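Local atomic coordinates of uncharacterized protein (Bacteroides ovatus, PDB entry 4FXT), a protein that is of unknown function but is built from two linked beta domains, the first related to the transthyretin clan and the second to the E-set clan. Residues 6-12 and 53-59; 69-74 and 187-192; 132-136 and 165-171. One frame throughout, in Å; residues are numbered along the deposited sequence.

In the fold
Contact 1 and contact 3 lie on opposite sides of the chain's centre, one in each domain, their centres about 37 Å apart; contact 2, nearer the middle, joins the two domains. Contact 1 is a side-by-side antiparallel strand pairing, held by backbone hydrogen bonds, with one face buried and the other largely exposed. Contact 3 is the buried one: a strand of one sheet meets the end of a strand of the other and the loop after it, by aliphatic contacts alone. Contact 2, partly buried, brings together two irregular loops through a buried proline, a serine hydroxyl and a weak arginine-to-carbonyl bond. Contacts 2 and 3 touch where Tyr191 packs on Tyr133; contacts 1 and 2 do not.

Contact 1 (6-12 and 53-59); sequences PKATLTG and YSVSLFN
From Thr9 to Gly12 the backbone pairs in antiparallel register with Ser56 to Tyr53, the two short strands running at 141° to each other. Leu10 and Val55 form a hydrogen-bonded pair: Leu10 N gives to Val55 O at 2.9 Å, and Val55 N returns a more bent bond to Leu10 O. Gly12 and Tyr53 make the next such pair, with Tyr53 N 3.1 Å from Gly12 O.

The Tyr53 ring folds back over this pair. With CG between the backbone N and the carbonyl carbon (chi1 74°), the ring lies across the neighbouring strand, and one of its faces covers Gly12 N, 3.6 Å above the plane. Gly12 has no side chain to compete for that ground, so this is a cross-strand glycine-aromatic pair. Leu10 comes to the same ring from its edge, CG lying 3.9 Å from Tyr53 CE1. Nearer the backbone, Leu10 CB meets Val55 CG1 and Leu57 CD1, each at 3.9 Å. The tyrosine hydroxyl is bonded to Gln90 O.

The opposite face of the sheet is more exposed and carries Lys7, Thr9, Thr11, Ser54, Ser56 and Phe58. Thr11 CG2 sits 3.6 Å from Ser54 CB. Farther along, the extended chain of Lys7 runs over the Phe58 ring, with CG 4.0 Å from the ring centroid in a CH-pi contact, while CE goes on toward Ser56 OG.

Strand 7-16 has strand 52-58 along one edge and strand 88-93, parallel to it, along the other, through backbone bonds of Thr9 and Thr11. The face bearing Ala8, Leu10, Tyr53, Val55 and Leu57 packs on the second sheet of the domain, meeting side chains of strands 28-33, 43-46 and 79-84.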
ATOM      1  N   PRO A   6      25.053 -11.597  16.592  1.00119.12           N
ATOM      2  CA  PRO A   6      23.840 -12.335  16.980  1.00117.84           C
ATOM      3  C   PRO A   6      22.580 -11.473  16.754  1.00114.77           C
ATOM      4  O   PRO A   6      21.529 -11.703  17.376  1.00112.55           O
ATOM      5  CB  PRO A   6      24.079 -12.655  18.473  1.00123.50           C
ATOM      6  CG  PRO A   6      25.019 -11.601  18.955  1.00129.40           C
ATOM      7  CD  PRO A   6      25.877 -11.219  17.762  1.00124.11           C
ATOM      8  N   LYS A   7      22.701 -10.489  15.826  1.00107.15           N
ATOM      9  CA  LYS A   7      21.671  -9.509  15.467  1.00101.48           C
ATOM     10  C   LYS A   7      20.784 -10.090  14.371  1.00102.06           C
ATOM     11  O   LYS A   7      21.135 -10.059  13.187  1.00100.75           O
ATOM     12  CB  LYS A   7      22.334  -8.191  15.025  1.00101.01           C
ATOM     13  CG  LYS A   7      21.433  -6.993  15.113  1.00 91.82           C
ATOM     14  CD  LYS A   7      22.128  -5.730  14.668  1.00 90.96           C
ATOM     15  CE  LYS A   7      21.212  -4.535  14.831  1.00 90.13           C
ATOM     16  NZ  LYS A   7      21.791  -3.295  14.250  1.00 88.96           N
ATOM     17  N   ALA A   8      19.621 -10.620  14.803  1.00 97.08           N
ATOM     18  CA  ALA A   8      18.535 -11.296  14.080  1.00 94.18           C
ATOM     19  C   ALA A   8      17.805 -10.383  13.062  1.00 92.62           C
ATOM     20  O   ALA A   8      18.005  -9.168  13.059  1.00 91.29           O
ATOM     21  CB  ALA A   8      17.524 -11.805  15.094  1.00 95.16           C
ATOM     22  N   THR A   9      16.936 -10.992  12.219  1.00 85.67           N
ATOM     23  CA  THR A   9      16.144 -10.288  11.203  1.00 80.61           C
ATOM     24  C   THR A   9      14.655 -10.500  11.473  1.00 80.72           C
ATOM     25  O   THR A   9      14.196 -11.640  11.486  1.00 81.32           O
ATOM     26  CB  THR A   9      16.524 -10.781   9.773  1.00 85.84           C
ATOM     27  OG1 THR A   9      17.923 -10.675   9.565  1.00 91.49           O
ATOM     28  CG2 THR A   9      15.841 -10.015   8.694  1.00 80.75           C
ATOM     29  N   LEU A  10      13.894  -9.405  11.660  1.00 74.23           N
ATOM     30  CA  LEU A  10      12.430  -9.433  11.816  1.00 70.83           C
ATOM     31  C   LEU A  10      11.797  -9.009  10.523  1.00 71.32           C
ATOM     32  O   LEU A  10      11.988  -7.871  10.104  1.00 70.03           O
ATOM     33  CB  LEU A  10      11.903  -8.568  12.973  1.00 70.20           C
ATOM     34  CG  LEU A  10      10.356  -8.505  13.097  1.00 73.32           C
ATOM     35  CD1 LEU A  10       9.740  -9.881  13.426  1.00 74.44           C
ATOM     36  CD2 LEU A  10       9.929  -7.492  14.126  1.00 77.92           C
ATOM     37  N   THR A  11      11.056  -9.911   9.881  1.00 67.77           N
ATOM     38  CA  THR A  11      10.393  -9.611   8.602  1.00 65.16           C
ATOM     39  C   THR A  11       8.913  -9.915   8.738  1.00 65.54           C
ATOM     40  O   THR A  11       8.510 -10.576   9.673  1.00 65.86           O
ATOM     41  CB  THR A  11      11.035 -10.389   7.392  1.00 71.17           C
ATOM     42  OG1 THR A  11      10.956 -11.789   7.637  1.00 79.51           O
ATOM     43  CG2 THR A  11      12.489 -10.020   7.133  1.00 60.30           C
ATOM     44  N   GLY A  12       8.125  -9.407   7.810  1.00 60.69           N
ATOM     45  CA  GLY A  12       6.684  -9.597   7.790  1.00 59.33           C
ATOM     46  C   GLY A  12       6.008  -8.708   6.770  1.00 59.44           C
ATOM     47  O   GLY A  12       6.654  -8.194   5.856  1.00 57.87           O
ATOM     48  N   TYR A  53       8.000  -5.497   5.273  1.00 51.15           N
ATOM     49  CA  TYR A  53       9.034  -4.825   6.031  1.00 52.00           C
ATOM     50  C   TYR A  53      10.120  -5.832   6.471  1.00 59.25           C
ATOM     51  O   TYR A  53       9.874  -7.047   6.527  1.00 58.59           O
ATOM     52  CB  TYR A  53       8.420  -4.127   7.241  1.00 55.06           C
ATOM     53  CG  TYR A  53       8.011  -5.098   8.342  1.00 59.98           C
ATOM     54  CD1 TYR A  53       8.920  -5.494   9.328  1.00 63.93           C
ATOM     55  CD2 TYR A  53       6.721  -5.636   8.386  1.00 60.14           C
ATOM     56  CE1 TYR A  53       8.563  -6.402  10.317  1.00 66.37           C
ATOM     57  CE2 TYR A  53       6.354  -6.548   9.377  1.00 62.84           C
ATOM     58  CZ  TYR A  53       7.285  -6.935  10.332  1.00 73.33           C
ATOM     59  OH  TYR A  53       6.947  -7.817  11.327  1.00 79.96           O
ATOM     60  N   SER A  54      11.313  -5.310   6.808  1.00 59.10           N
ATOM     61  CA  SER A  54      12.478  -6.045   7.351  1.00 61.86           C
ATOM     62  C   SER A  54      13.260  -5.099   8.187  1.00 70.74           C
ATOM     63  O   SER A  54      13.379  -3.923   7.799  1.00 72.82           O
ATOM     64  CB  SER A  54      13.350  -6.669   6.268  1.00 64.00           C
ATOM     65  OG  SER A  54      14.024  -5.670   5.515  1.00 69.25           O
ATOM     66  N   VAL A  55      13.743  -5.563   9.348  1.00 68.46           N
ATOM     67  CA  VAL A  55      14.481  -4.734  10.304  1.00 69.30           C
ATOM     68  C   VAL A  55      15.417  -5.654  11.061  1.00 77.14           C
ATOM     69  O   VAL A  55      14.986  -6.728  11.482  1.00 77.73           O
ATOM     70  CB  VAL A  55      13.516  -3.918  11.242  1.00 72.10           C
ATOM     71  CG1 VAL A  55      12.499  -4.808  11.980  1.00 72.60           C
ATOM     72  CG2 VAL A  55      14.275  -3.002  12.204  1.00 73.63           C
ATOM     73  N   SER A  56      16.715  -5.292  11.160  1.00 76.58           N
ATOM     74  CA  SER A  56      17.644  -6.123  11.933  1.00 79.90           C
ATOM     75  C   SER A  56      17.611  -5.629  13.376  1.00 86.83           C
ATOM     76  O   SER A  56      17.596  -4.415  13.643  1.00 86.26           O
ATOM     77  CB  SER A  56      19.059  -6.145  11.360  1.00 84.89           C
ATOM     78  OG  SER A  56      19.698  -4.888  11.485  1.00 97.07           O
ATOM     79  N   LEU A  57      17.485  -6.579  14.297  1.00 85.18           N
ATOM     80  CA  LEU A  57      17.357  -6.331  15.727  1.00 86.39           C
ATOM     81  C   LEU A  57      18.171  -7.276  16.556  1.00 94.84           C
ATOM     82  O   LEU A  57      18.470  -8.389  16.110  1.00 94.51           O
ATOM     83  CB  LEU A  57      15.884  -6.512  16.139  1.00 84.37           C
ATOM     84  CG  LEU A  57      14.805  -5.708  15.466  1.00 85.21           C
ATOM     85  CD1 LEU A  57      13.473  -6.326  15.725  1.00 84.32           C
ATOM     86  CD2 LEU A  57      14.834  -4.268  15.887  1.00 87.73           C
ATOM     87  N   PHE A  58      18.440  -6.898  17.806  1.00 94.96           N
ATOM     88  CA  PHE A  58      19.057  -7.840  18.716  1.00 99.00           C
ATOM     89  C   PHE A  58      17.953  -8.700  19.283  1.00100.87           C
ATOM     90  O   PHE A  58      16.802  -8.246  19.330  1.00 98.50           O
ATOM     91  CB  PHE A  58      19.887  -7.144  19.808  1.00105.13           C
ATOM     92  CG  PHE A  58      21.125  -6.464  19.291  1.00109.02           C
ATOM     93  CD1 PHE A  58      22.249  -7.209  18.930  1.00115.75           C
ATOM     94  CD2 PHE A  58      21.191  -5.081  19.201  1.00111.66           C
ATOM     95  CE1 PHE A  58      23.398  -6.580  18.426  1.00118.31           C
ATOM     96  CE2 PHE A  58      22.344  -4.449  18.711  1.00116.71           C
ATOM     97  CZ  PHE A  58      23.441  -5.205  18.329  1.00116.97           C
ATOM     98  N   ASN A  59      18.271  -9.945  19.677  1.00 98.31           N
ATOM     99  CA  ASN A  59      17.282 -10.849  20.270  1.00 97.97           C
ATOM    100  C   ASN A  59      16.700 -10.240  21.555  1.00102.02           C
ATOM    101  O   ASN A  59      17.385  -9.513  22.270  1.00103.51           O
ATOM    102  CB  ASN A  59      17.895 -12.211  20.553  1.00 99.87           C
ATOM    103  CG  ASN A  59      18.349 -12.908  19.311  1.00114.44           C
ATOM    104  OD1 ASN A  59      17.539 -13.425  18.545  1.00107.59           O
ATOM    105  ND2 ASN A  59      19.655 -12.917  19.073  1.00105.52           N
TER

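Contact 2 (69-74 and 187-192); sequences NAPWER and KSSEYC
Pro71 presses its ring into the bend formed by Ser188, Glu190, Tyr191 and Cys192, and is the residue most buried by the other segment. Its CG lies 3.4 Å from Tyr191 O and its CB 3.9 Å from Cys192 CB. Its CD runs beside Glu190 CB, the two side chains running alongside in the same direction. Glu190 then bends at chi2, and its OE2 makes a salt bridge with Arg24.

Ser188 works on both sides of the joint. A chi1 of -180° turns OG away from the backbone N and toward segment 69-74, where it approaches Asn69 O at 2.7 Å and Ala70 O at 3.2 Å. The same oxygen accepts from Glu190 N at 3.2 Å, which closes an ST turn and fixes the hydroxyl just where the proline loop passes. Beside it, Ser189 OG touches Asn69 CB.

Arg74 bends at chi2 and chi3, and the turned chain brings its guanidinium back against its own loop, where Ala70 O sits over the centre of one face. Lys187 O meets the group at its edge, in its plane, taking a weak hydrogen bond of 2.8 Å from NH2. NE bonds weakly back to Trp72 O within the loop. Beyond the two segments NH1 gives to Gly68 O, and NH2 is also bonded to Tyr97 OH, so several carbonyls and the Tyr97 hydroxyl share the cationic group.

Both segments are loops, one leading from strand 60-68 to strand 79-84 of the N-terminal domain, the other from strand 176-185 to strand 192-200 of the C-terminal domain. Pro71 also touches Ser28 at the start of strand 28-33, and Cys192 bonds through its backbone to Val183, so the joint rests on a sheet of each domain.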
ATOM      1  N   ASN A  69       1.857   8.288   9.038  1.00 55.25           N
ATOM      2  CA  ASN A  69       0.850   8.739   8.093  1.00 51.46           C
ATOM      3  C   ASN A  69       0.253   7.587   7.301  1.00 51.39           C
ATOM      4  O   ASN A  69      -0.527   7.844   6.368  1.00 50.39           O
ATOM      5  CB  ASN A  69       1.470   9.744   7.147  1.00 48.41           C
ATOM      6  CG  ASN A  69       1.976  10.978   7.840  1.00 76.57           C
ATOM      7  OD1 ASN A  69       1.257  11.697   8.551  1.00 72.93           O
ATOM      8  ND2 ASN A  69       3.218  11.281   7.576  1.00 73.43           N
ATOM      9  N   ALA A  70       0.555   6.331   7.707  1.00 45.70           N
ATOM     10  CA  ALA A  70       0.057   5.111   7.056  1.00 45.12           C
ATOM     11  C   ALA A  70      -1.488   5.159   6.795  1.00 50.15           C
ATOM     12  O   ALA A  70      -2.246   5.668   7.643  1.00 50.34           O
ATOM     13  CB  ALA A  70       0.386   3.911   7.912  1.00 46.96           C
ATOM     14  N   PRO A  71      -1.961   4.625   5.637  1.00 45.70           N
ATOM     15  CA  PRO A  71      -3.398   4.700   5.319  1.00 44.76           C
ATOM     16  C   PRO A  71      -4.265   3.628   6.037  1.00 50.84           C
ATOM     17  O   PRO A  71      -5.233   3.086   5.463  1.00 50.72           O
ATOM     18  CB  PRO A  71      -3.426   4.482   3.819  1.00 45.66           C
ATOM     19  CG  PRO A  71      -2.241   3.583   3.553  1.00 50.99           C
ATOM     20  CD  PRO A  71      -1.187   4.048   4.516  1.00 47.13           C
ATOM     21  N   TRP A  72      -3.997   3.413   7.326  1.00 48.18           N
ATOM     22  CA  TRP A  72      -4.774   2.512   8.155  1.00 48.69           C
ATOM     23  C   TRP A  72      -4.906   3.073   9.558  1.00 58.40           C
ATOM     24  O   TRP A  72      -4.204   4.033   9.894  1.00 59.55           O
ATOM     25  CB  TRP A  72      -4.152   1.115   8.193  1.00 46.68           C
ATOM     26  CG  TRP A  72      -2.681   1.067   8.487  1.00 47.54           C
ATOM     27  CD1 TRP A  72      -2.068   1.258   9.693  1.00 52.15           C
ATOM     28  CD2 TRP A  72      -1.656   0.639   7.579  1.00 45.97           C
ATOM     29  NE1 TRP A  72      -0.707   1.099   9.560  1.00 51.40           N
ATOM     30  CE2 TRP A  72      -0.431   0.684   8.280  1.00 51.14           C
ATOM     31  CE3 TRP A  72      -1.649   0.253   6.221  1.00 45.05           C
ATOM     32  CZ2 TRP A  72       0.786   0.344   7.671  1.00 50.30           C
ATOM     33  CZ3 TRP A  72      -0.442  -0.045   5.612  1.00 45.72           C
ATOM     34  CH2 TRP A  72       0.757  -0.023   6.339  1.00 47.58           C
ATOM     35  N   GLU A  73      -5.812   2.485  10.378  1.00 57.45           N
ATOM     36  CA  GLU A  73      -5.987   2.893  11.761  1.00 59.44           C
ATOM     37  C   GLU A  73      -4.686   2.737  12.518  1.00 62.24           C
ATOM     38  O   GLU A  73      -4.010   1.711  12.380  1.00 59.70           O
ATOM     39  CB  GLU A  73      -7.100   2.111  12.453  1.00 62.49           C
ATOM     40  CG  GLU A  73      -8.496   2.435  11.972  1.00 74.33           C
ATOM     41  CD  GLU A  73      -9.600   1.798  12.794  1.00 92.07           C
ATOM     42  OE1 GLU A  73      -9.398   0.683  13.333  1.00 92.54           O
ATOM     43  OE2 GLU A  73     -10.674   2.432  12.900  1.00 77.88           O
ATOM     44  N   ARG A  74      -4.345   3.770  13.298  1.00 61.30           N
ATOM     45  CA  ARG A  74      -3.113   3.845  14.077  1.00 63.18           C
ATOM     46  C   ARG A  74      -3.434   4.072  15.579  1.00 68.78           C
ATOM     47  O   ARG A  74      -3.174   5.166  16.094  1.00 68.02           O
ATOM     48  CB  ARG A  74      -2.219   4.974  13.510  1.00 62.17           C
ATOM     49  CG  ARG A  74      -1.688   4.694  12.099  1.00 58.87           C
ATOM     50  CD  ARG A  74      -1.591   5.955  11.262  1.00 61.53           C
ATOM     51  NE  ARG A  74      -2.914   6.438  10.872  1.00 55.01           N
ATOM     52  CZ  ARG A  74      -3.150   7.567  10.212  1.00 66.33           C
ATOM     53  NH1 ARG A  74      -2.151   8.374   9.884  1.00 54.81           N
ATOM     54  NH2 ARG A  74      -4.393   7.917   9.907  1.00 49.82           N
ATOM     55  N   LYS A 187      -9.109  10.424   6.527  1.00 52.76           N
ATOM     56  CA  LYS A 187      -8.540  10.047   7.829  1.00 52.85           C
ATOM     57  C   LYS A 187      -6.998   9.796   7.762  1.00 55.86           C
ATOM     58  O   LYS A 187      -6.362   9.600   8.800  1.00 57.76           O
ATOM     59  CB  LYS A 187      -9.246   8.790   8.389  1.00 53.99           C
ATOM     60  CG  LYS A 187     -10.774   8.910   8.570  1.00 61.58           C
ATOM     61  CD  LYS A 187     -11.238  10.083   9.465  1.00 61.07           C
ATOM     62  CE  LYS A 187     -12.733  10.242   9.449  1.00 62.26           C
ATOM     63  NZ  LYS A 187     -13.124  11.541  10.046  1.00 82.98           N
ATOM     64  N   SER A 188      -6.399   9.873   6.582  1.00 50.97           N
ATOM     65  CA  SER A 188      -4.959   9.708   6.365  1.00 49.63           C
ATOM     66  C   SER A 188      -4.477  10.622   5.244  1.00 53.97           C
ATOM     67  O   SER A 188      -5.219  10.854   4.289  1.00 54.22           O
ATOM     68  CB  SER A 188      -4.609   8.254   6.039  1.00 48.33           C
ATOM     69  OG  SER A 188      -3.208   8.117   5.834  1.00 45.92           O
ATOM     70  N   SER A 189      -3.216  11.092   5.338  1.00 50.45           N
ATOM     71  CA  SER A 189      -2.566  11.948   4.339  1.00 49.69           C
ATOM     72  C   SER A 189      -2.051  11.101   3.158  1.00 52.22           C
ATOM     73  O   SER A 189      -1.621  11.634   2.124  1.00 51.49           O
ATOM     74  CB  SER A 189      -1.425  12.734   4.980  1.00 53.25           C
ATOM     75  OG  SER A 189      -0.528  11.872   5.658  1.00 63.03           O
ATOM     76  N   GLU A 190      -2.218   9.792   3.273  1.00 48.29           N
ATOM     77  CA  GLU A 190      -1.715   8.846   2.306  1.00 47.89           C
ATOM     78  C   GLU A 190      -2.823   8.077   1.615  1.00 49.16           C
ATOM     79  O   GLU A 190      -3.845   7.785   2.204  1.00 48.99           O
ATOM     80  CB  GLU A 190      -0.802   7.848   3.080  1.00 49.99           C
ATOM     81  CG  GLU A 190       0.330   7.261   2.280  1.00 54.34           C
ATOM     82  CD  GLU A 190       1.279   8.329   1.778  1.00 79.99           C
ATOM     83  OE1 GLU A 190       1.575   9.325   2.494  1.00 35.21           O
ATOM     84  OE2 GLU A 190       1.750   8.132   0.638  1.00 89.44           O
ATOM     85  N   TYR A 191      -2.567   7.688   0.375  1.00 43.63           N
ATOM     86  CA  TYR A 191      -3.431   6.790  -0.348  1.00 40.99           C
ATOM     87  C   TYR A 191      -3.157   5.369   0.060  1.00 50.59           C
ATOM     88  O   TYR A 191      -2.028   5.032   0.441  1.00 54.58           O
ATOM     89  CB  TYR A 191      -3.244   6.929  -1.878  1.00 38.90           C
ATOM     90  CG  TYR A 191      -3.909   8.081  -2.588  1.00 39.52           C
ATOM     91  CD1 TYR A 191      -3.425   9.379  -2.454  1.00 40.30           C
ATOM     92  CD2 TYR A 191      -4.907   7.858  -3.532  1.00 42.02           C
ATOM     93  CE1 TYR A 191      -4.009  10.445  -3.130  1.00 38.74           C
ATOM     94  CE2 TYR A 191      -5.485   8.916  -4.239  1.00 44.86           C
ATOM     95  CZ  TYR A 191      -5.019  10.210  -4.041  1.00 53.82           C
ATOM     96  OH  TYR A 191      -5.554  11.271  -4.731  1.00 61.94           O
ATOM     97  N   CYS A 192      -4.144   4.518  -0.096  1.00 48.35           N
ATOM     98  CA  CYS A 192      -3.988   3.094   0.031  1.00 50.27           C
ATOM     99  C   CYS A 192      -4.018   2.529  -1.367  1.00 52.80           C
ATOM    100  O   CYS A 192      -4.902   2.888  -2.149  1.00 52.90           O
ATOM    101  CB  CYS A 192      -5.027   2.460   0.942  1.00 53.54           C
ATOM    102  SG  CYS A 192      -4.880   0.651   1.040  1.00 59.19           S
TER

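Contact 3 (132-136 and 165-171); sequences IYLGT and IEIPSGL. With EDO (1,2-ethanediol), chain O.
Ile132 begins the contact by sending its CG2 toward Ile165, where the two CG2 methyls meet at 3.6 Å. The two side chains pass one another, running opposite ways, and Ile165 CD1 carries on to lie near Ile132 O. Ile165 can use both branches in this way because CG1 is anti to its backbone N (chi1 -175°), while CG2 takes the position between N and the carbonyl carbon.

Tyr133 turns away from segment 165-171, and Leu134 comes back to it as the most covered residue here. It meets Ile165 tip to tip, CD1 lying 3.8 Å from CG2 of that isoleucine. The same methyl reaches Pro168 CD at 4.0 Å, and Leu134 CB faces Leu171 CD2. Leu177, Ala179 and Ile112 pack around it as well. An alanine here keeps only CB, and the loss of CG and both methyls would probably open a gap beside Ile165 and Pro168 and take from Ile165 CG2 one of its packing partners.

Gly135 adds little beyond its carbonyl beside Leu171 CD2. At Thr136 the strand has ended, and the side chains of Thr136 and Leu171 cross at about a right angle, CG2 against CD1. Pro168 O accepts from Leu171 N at 3.0 Å, a beta turn that brings Leu171 back toward the strand. An ethanediol molecule, probably from the crystallisation liquor, takes a nearly straight hydrogen bond of 2.8 Å from Thr136 N to its O2, and a weak one from Thr136 OG1.

Strand 127-135 lies in a four-stranded antiparallel sheet and strand 160-166 at the edge of a three-stranded one. Side chains of the first pack on the end of the second and the loop beyond, part of the hydrophobic core of a beta sandwich, consistent with the immunoglobulin-like fold of the E-set clan.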
ATOM      1  N   ILE A 132      -5.878   6.201 -10.738  1.00 42.96           N
ATOM      2  CA  ILE A 132      -5.162   5.208 -11.536  1.00 44.42           C
ATOM      3  C   ILE A 132      -3.839   5.856 -11.900  1.00 46.76           C
ATOM      4  O   ILE A 132      -3.835   6.994 -12.367  1.00 45.59           O
ATOM      5  CB  ILE A 132      -5.915   4.634 -12.772  1.00 49.71           C
ATOM      6  CG1 ILE A 132      -7.278   4.010 -12.419  1.00 50.39           C
ATOM      7  CG2 ILE A 132      -5.055   3.632 -13.553  1.00 50.39           C
ATOM      8  CD1 ILE A 132      -8.307   4.889 -12.628  1.00 63.48           C
ATOM      9  N   TYR A 133      -2.718   5.160 -11.648  1.00 44.09           N
ATOM     10  CA  TYR A 133      -1.386   5.705 -11.906  1.00 43.63           C
ATOM     11  C   TYR A 133      -0.602   4.790 -12.842  1.00 49.07           C
ATOM     12  O   TYR A 133      -0.731   3.566 -12.757  1.00 49.39           O
ATOM     13  CB  TYR A 133      -0.651   5.884 -10.574  1.00 43.08           C
ATOM     14  CG  TYR A 133      -1.452   6.720  -9.591  1.00 44.93           C
ATOM     15  CD1 TYR A 133      -1.502   8.106  -9.704  1.00 48.11           C
ATOM     16  CD2 TYR A 133      -2.175   6.124  -8.560  1.00 44.02           C
ATOM     17  CE1 TYR A 133      -2.289   8.875  -8.848  1.00 48.92           C
ATOM     18  CE2 TYR A 133      -2.936   6.884  -7.679  1.00 44.98           C
ATOM     19  CZ  TYR A 133      -2.995   8.263  -7.831  1.00 53.85           C
ATOM     20  OH  TYR A 133      -3.784   9.040  -7.016  1.00 52.05           O
ATOM     21  N   LEU A 134       0.152   5.396 -13.772  1.00 45.14           N
ATOM     22  CA  LEU A 134       1.080   4.718 -14.691  1.00 46.73           C
ATOM     23  C   LEU A 134       2.464   5.261 -14.461  1.00 52.70           C
ATOM     24  O   LEU A 134       2.615   6.482 -14.405  1.00 54.04           O
ATOM     25  CB  LEU A 134       0.694   4.848 -16.186  1.00 48.20           C
ATOM     26  CG  LEU A 134      -0.736   4.418 -16.655  1.00 52.59           C
ATOM     27  CD1 LEU A 134      -0.928   4.723 -18.106  1.00 52.43           C
ATOM     28  CD2 LEU A 134      -1.024   2.946 -16.381  1.00 53.73           C
ATOM     29  N   GLY A 135       3.448   4.375 -14.282  1.00 48.18           N
ATOM     30  CA  GLY A 135       4.840   4.745 -14.030  1.00 47.20           C
ATOM     31  C   GLY A 135       5.850   3.959 -14.839  1.00 49.61           C
ATOM     32  O   GLY A 135       5.523   2.893 -15.376  1.00 48.59           O
ATOM     33  N   THR A 136       7.092   4.479 -14.937  1.00 45.74           N
ATOM     34  CA  THR A 136       8.140   3.794 -15.707  1.00 47.19           C
ATOM     35  C   THR A 136       8.724   2.638 -14.856  1.00 52.93           C
ATOM     36  O   THR A 136       9.061   1.577 -15.397  1.00 53.36           O
ATOM     37  CB  THR A 136       9.253   4.760 -16.191  1.00 55.47           C
ATOM     38  OG1 THR A 136       9.886   5.346 -15.076  1.00 65.07           O
ATOM     39  CG2 THR A 136       8.747   5.890 -17.057  1.00 51.93           C
ATOM     40  N   ILE A 165      -7.213   4.706 -18.538  1.00 47.46           N
ATOM     41  CA  ILE A 165      -6.212   5.771 -18.487  1.00 45.86           C
ATOM     42  C   ILE A 165      -5.398   5.702 -19.776  1.00 52.63           C
ATOM     43  O   ILE A 165      -4.991   4.619 -20.199  1.00 54.20           O
ATOM     44  CB  ILE A 165      -5.329   5.674 -17.207  1.00 46.41           C
ATOM     45  CG1 ILE A 165      -4.350   6.876 -17.092  1.00 45.23           C
ATOM     46  CG2 ILE A 165      -4.617   4.313 -17.097  1.00 45.08           C
ATOM     47  CD1 ILE A 165      -3.673   7.037 -15.797  1.00 42.69           C
ATOM     48  N   GLU A 166      -5.181   6.857 -20.407  1.00 49.11           N
ATOM     49  CA  GLU A 166      -4.421   6.962 -21.639  1.00 49.27           C
ATOM     50  C   GLU A 166      -2.891   6.840 -21.363  1.00 53.07           C
ATOM     51  O   GLU A 166      -2.362   7.463 -20.442  1.00 49.89           O
ATOM     52  CB  GLU A 166      -4.746   8.283 -22.329  1.00 51.43           C
ATOM     53  CG  GLU A 166      -4.152   8.383 -23.720  1.00 71.93           C
ATOM     54  CD  GLU A 166      -4.664   9.541 -24.552  1.00109.87           C
ATOM     55  OE1 GLU A 166      -5.885   9.585 -24.833  1.00126.24           O
ATOM     56  OE2 GLU A 166      -3.819  10.314 -25.049  1.00103.67           O
ATOM     57  N   ILE A 167      -2.195   6.035 -22.194  1.00 51.47           N
ATOM     58  CA  ILE A 167      -0.758   5.816 -22.101  1.00 50.99           C
ATOM     59  C   ILE A 167      -0.057   7.122 -22.521  1.00 60.39           C
ATOM     60  O   ILE A 167      -0.308   7.610 -23.633  1.00 64.06           O
ATOM     61  CB  ILE A 167      -0.314   4.592 -22.951  1.00 53.81           C
ATOM     62  CG1 ILE A 167      -1.094   3.334 -22.587  1.00 53.38           C
ATOM     63  CG2 ILE A 167       1.183   4.364 -22.820  1.00 53.55           C
ATOM     64  CD1 ILE A 167      -0.898   2.131 -23.506  1.00 56.72           C
ATOM     65  N   PRO A 168       0.775   7.725 -21.644  1.00 57.37           N
ATOM     66  CA  PRO A 168       1.423   8.997 -22.004  1.00 59.90           C
ATOM     67  C   PRO A 168       2.517   8.812 -23.082  1.00 71.14           C
ATOM     68  O   PRO A 168       3.003   7.698 -23.301  1.00 71.80           O
ATOM     69  CB  PRO A 168       2.020   9.481 -20.672  1.00 60.21           C
ATOM     70  CG  PRO A 168       2.241   8.249 -19.886  1.00 62.59           C
ATOM     71  CD  PRO A 168       1.134   7.307 -20.273  1.00 57.71           C
ATOM     72  N   SER A 169       2.882   9.924 -23.757  1.00 71.37           N
ATOM     73  CA  SER A 169       3.871   9.992 -24.836  1.00 74.53           C
ATOM     74  C   SER A 169       5.225   9.361 -24.441  1.00 78.53           C
ATOM     75  O   SER A 169       5.841   8.641 -25.233  1.00 78.19           O
ATOM     76  CB  SER A 169       4.103  11.444 -25.253  1.00 81.96           C
ATOM     77  OG  SER A 169       4.582  12.242 -24.178  1.00 94.91           O
ATOM     78  N   GLY A 170       5.664   9.630 -23.226  1.00 75.52           N
ATOM     79  CA  GLY A 170       6.936   9.116 -22.744  1.00 76.89           C
ATOM     80  C   GLY A 170       6.919   7.680 -22.259  1.00 79.69           C
ATOM     81  O   GLY A 170       7.888   7.241 -21.639  1.00 80.51           O
ATOM     82  N   LEU A 171       5.826   6.939 -22.542  1.00 72.41           N
ATOM     83  CA  LEU A 171       5.680   5.547 -22.121  1.00 68.63           C
ATOM     84  C   LEU A 171       5.216   4.648 -23.260  1.00 70.73           C
ATOM     85  O   LEU A 171       5.321   3.426 -23.152  1.00 70.87           O
ATOM     86  CB  LEU A 171       4.650   5.496 -20.980  1.00 65.28           C
ATOM     87  CG  LEU A 171       5.130   5.046 -19.613  1.00 67.43           C
ATOM     88  CD1 LEU A 171       6.251   5.850 -19.149  1.00 67.91           C
ATOM     89  CD2 LEU A 171       4.053   5.186 -18.604  1.00 65.87           C
TER
HETATM   90  C1  EDO O 301       7.263   6.153 -11.514  1.00 67.93           C
HETATM   91  O1  EDO O 301       8.288   5.147 -11.583  1.00 67.08           O
HETATM   92  C2  EDO O 301       7.503   7.384 -12.451  1.00 68.40           C
HETATM   93  O2  EDO O 301       7.361   7.072 -13.834  1.00 68.67           O